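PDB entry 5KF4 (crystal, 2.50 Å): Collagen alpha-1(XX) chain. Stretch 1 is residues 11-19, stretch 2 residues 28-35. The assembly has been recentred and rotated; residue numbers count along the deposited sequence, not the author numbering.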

# COMPACT_ATOMS: atom_id res chain seq x y z
N LEU A 11 3.43 -4.90 15.57
CA LEU A 11 4.25 -5.74 14.71
C LEU A 11 5.27 -4.87 14.00
O LEU A 11 5.05 -3.67 13.85
CB LEU A 11 3.36 -6.46 13.69
CG LEU A 11 3.79 -7.81 13.13
CD1 LEU A 11 2.83 -8.91 13.59
CD2 LEU A 11 3.83 -7.71 11.64
N PRO A 12 6.42 -5.45 13.59
CA PRO A 12 7.30 -4.53 12.87
C PRO A 12 6.64 -4.08 11.57
O PRO A 12 6.15 -4.90 10.78
CB PRO A 12 8.56 -5.35 12.61
CG PRO A 12 8.48 -6.50 13.58
CD PRO A 12 7.03 -6.78 13.76
N ALA A 13 6.63 -2.77 11.35
CA ALA A 13 6.01 -2.16 10.19
C ALA A 13 7.02 -1.39 9.38
O ALA A 13 8.01 -0.91 9.92
CB ALA A 13 4.86 -1.26 10.62
N PRO A 14 6.79 -1.26 8.07
CA PRO A 14 7.69 -0.34 7.39
C PRO A 14 7.34 1.09 7.78
O PRO A 14 6.29 1.33 8.37
CB PRO A 14 7.42 -0.60 5.91
CG PRO A 14 6.04 -1.17 5.85
CD PRO A 14 5.78 -1.84 7.16
N THR A 15 8.24 2.03 7.50
CA THR A 15 8.02 3.42 7.85
C THR A 15 8.21 4.33 6.65
O THR A 15 8.69 3.88 5.60
CB THR A 15 8.96 3.88 8.98
OG1 THR A 15 10.32 3.61 8.62
CG2 THR A 15 8.63 3.16 10.29
N SER A 16 7.80 5.58 6.80
CA SER A 16 8.10 6.65 5.84
C SER A 16 7.60 6.34 4.44
O SER A 16 8.39 6.11 3.52
CB SER A 16 9.61 6.92 5.81
OG SER A 16 10.30 6.00 5.00
N LEU A 17 6.28 6.35 4.26
CA LEU A 17 5.68 6.08 2.96
C LEU A 17 5.87 7.26 2.01
O LEU A 17 5.55 8.40 2.34
CB LEU A 17 4.19 5.77 3.11
CG LEU A 17 3.45 5.41 1.82
CD1 LEU A 17 3.84 4.00 1.41
CD2 LEU A 17 1.95 5.54 1.98
N VAL A 18 6.38 6.98 0.82
CA VAL A 18 6.61 8.01 -0.19
C VAL A 18 5.86 7.69 -1.49
O VAL A 18 6.14 6.70 -2.15
CB VAL A 18 8.12 8.18 -0.50
CG1 VAL A 18 8.34 9.31 -1.48
CG2 VAL A 18 8.90 8.41 0.78
N LEU A 19 4.91 8.56 -1.84
CA LEU A 19 4.11 8.38 -3.05
C LEU A 19 4.55 9.35 -4.14
O LEU A 19 4.28 10.54 -4.06
CB LEU A 19 2.61 8.58 -2.75
CG LEU A 19 1.93 7.85 -1.58
CD1 LEU A 19 2.26 8.48 -0.23
CD2 LEU A 19 0.43 7.81 -1.77
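Stretch 2, residues 28-35: RLSWTPAP

Stretch 2 lies beside stretch 1 as an antiparallel β-partner. Residues 28-32 form a strand that runs against strand 15-19, with an angle of 165° between their N-to-C directions and axes that approach to 4.4 Å. Beyond the strands, residues 11-14 and 33-35 adopt loop or turn conformations, but the two segments stay close where they leave the strands: the CA atoms of Pro14 and Pro33 are 4.1 Å apart.

Two hydrogen-bonded pairs anchor the ladder. At the first, Thr15 N donates to Thr32 O at 2.5 Å and Thr32 N returns a very short bond to Thr15 O at 2.4 Å, both nearly linear. At the second, Val18 N reaches Ser30 O at 2.5 Å, while the bond back from Ser30 N to Val18 O, at 2.8 Å, is bent to 122° and weak. Leu19 and Leu29 follow as a non-hydrogen-bonded pair, where Leu19 CA sits 3.2 Å from Arg28 O in a CA-H...O contact.

Between these pairs the register slips by one residue. Stretch 1 spends Ser16 and Leu17 where stretch 2 spends Trp31 alone, a β-bulge. Within the bulge Ser16 departs from the extended conformation of its neighbours, with phi/psi of 58/69. CA-H...O contacts also join the bulge to the partner strand, from Trp31 CA to Ser16 O at 3.5 Å and from Leu17 CA to Ser30 O at 3.1 Å.

The side chains sort by face. Thr15, Val18, Ser30 and Thr32 share one face, largely polar and mostly open. Beside them, Ser16 OG links the bulge to both strands: it donates to Thr15 O at 2.7 Å and accepts from Thr32 OG1 at 2.7 Å. Thr15 OG1 adds a longer bond to Thr32 O, 3.3 Å. Val18 CB packs 3.8 Å from Ser30 CB.

Leu19 and Leu29 point to the other face, and their contact is apolar, with Leu19 CG 3.8 Å from Leu29 CD1. The same methyl, Leu29 CD1, meets Leu17 CD1 at 3.6 Å; although the CA-to-CB bond of Leu17 points away overall, the end of its side chain comes nearer. Pro14 meets the ring of the buried Trp31 obliquely, Pro14 CB to Trp31 CD1 at 3.3 Å, and Pro12 CB touches Ala34 CB at 3.9 Å, carrying the apolar contact past the strand ends.

The rule to read here is that a bulge can shift register while backbone hydrogen bonds, one of them weak, flank it and a serine hydroxyl ties it across.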

# COMPACT_ATOMS: atom_id res chain seq x y z
N ARG A 28 4.03 5.75 -7.78
CA ARG A 28 5.01 4.87 -7.17
C ARG A 28 4.85 4.92 -5.67
O ARG A 28 4.58 5.96 -5.09
CB ARG A 28 6.44 5.24 -7.56
CG ARG A 28 7.29 3.99 -7.72
CD ARG A 28 8.73 4.27 -8.14
NE ARG A 28 9.16 3.43 -9.25
CZ ARG A 28 9.20 2.10 -9.25
NH1 ARG A 28 9.61 1.46 -10.34
NH2 ARG A 28 8.82 1.40 -8.19
N LEU A 29 5.02 3.76 -5.06
CA LEU A 29 4.91 3.63 -3.62
C LEU A 29 6.28 3.30 -3.06
O LEU A 29 6.99 2.45 -3.61
CB LEU A 29 3.90 2.55 -3.26
CG LEU A 29 3.12 2.73 -1.97
CD1 LEU A 29 2.48 4.11 -1.94
CD2 LEU A 29 2.08 1.64 -1.88
N SER A 30 6.66 3.97 -1.98
CA SER A 30 7.95 3.71 -1.37
C SER A 30 7.85 3.78 0.14
O SER A 30 7.12 4.61 0.69
CB SER A 30 8.99 4.72 -1.89
OG SER A 30 9.52 4.31 -3.13
N TRP A 31 8.61 2.93 0.82
CA TRP A 31 8.54 2.84 2.27
C TRP A 31 9.88 2.41 2.85
O TRP A 31 10.71 1.85 2.13
CB TRP A 31 7.43 1.87 2.66
CG TRP A 31 7.61 0.47 2.10
CD1 TRP A 31 8.26 -0.58 2.69
CD2 TRP A 31 7.16 -0.00 0.83
NE1 TRP A 31 8.23 -1.68 1.86
CE2 TRP A 31 7.56 -1.35 0.72
CE3 TRP A 31 6.44 0.58 -0.23
CZ2 TRP A 31 7.27 -2.13 -0.41
CZ3 TRP A 31 6.16 -0.19 -1.35
CH2 TRP A 31 6.57 -1.53 -1.43
N THR A 32 10.12 2.69 4.12
CA THR A 32 11.34 2.20 4.76
C THR A 32 11.05 0.95 5.59
O THR A 32 10.38 1.03 6.62
CB THR A 32 12.00 3.28 5.64
OG1 THR A 32 12.40 4.38 4.82
CG2 THR A 32 13.23 2.71 6.34
N PRO A 33 11.57 -0.20 5.15
CA PRO A 33 11.30 -1.50 5.78
C PRO A 33 11.94 -1.63 7.15
O PRO A 33 13.00 -1.05 7.39
CB PRO A 33 11.90 -2.51 4.80
CG PRO A 33 12.96 -1.76 4.07
CD PRO A 33 12.68 -0.28 4.18
N ALA A 34 11.31 -2.40 8.03
CA ALA A 34 11.91 -2.75 9.31
C ALA A 34 13.08 -3.70 9.06
O ALA A 34 13.13 -4.38 8.03
CB ALA A 34 10.87 -3.38 10.22
N PRO A 35 14.05 -3.74 10.00
CA PRO A 35 15.24 -4.60 9.91
C PRO A 35 14.90 -6.06 9.67
O PRO A 35 15.62 -6.76 8.96
CB PRO A 35 15.92 -4.42 11.27
CG PRO A 35 15.45 -3.11 11.78
CD PRO A 35 14.13 -2.79 11.13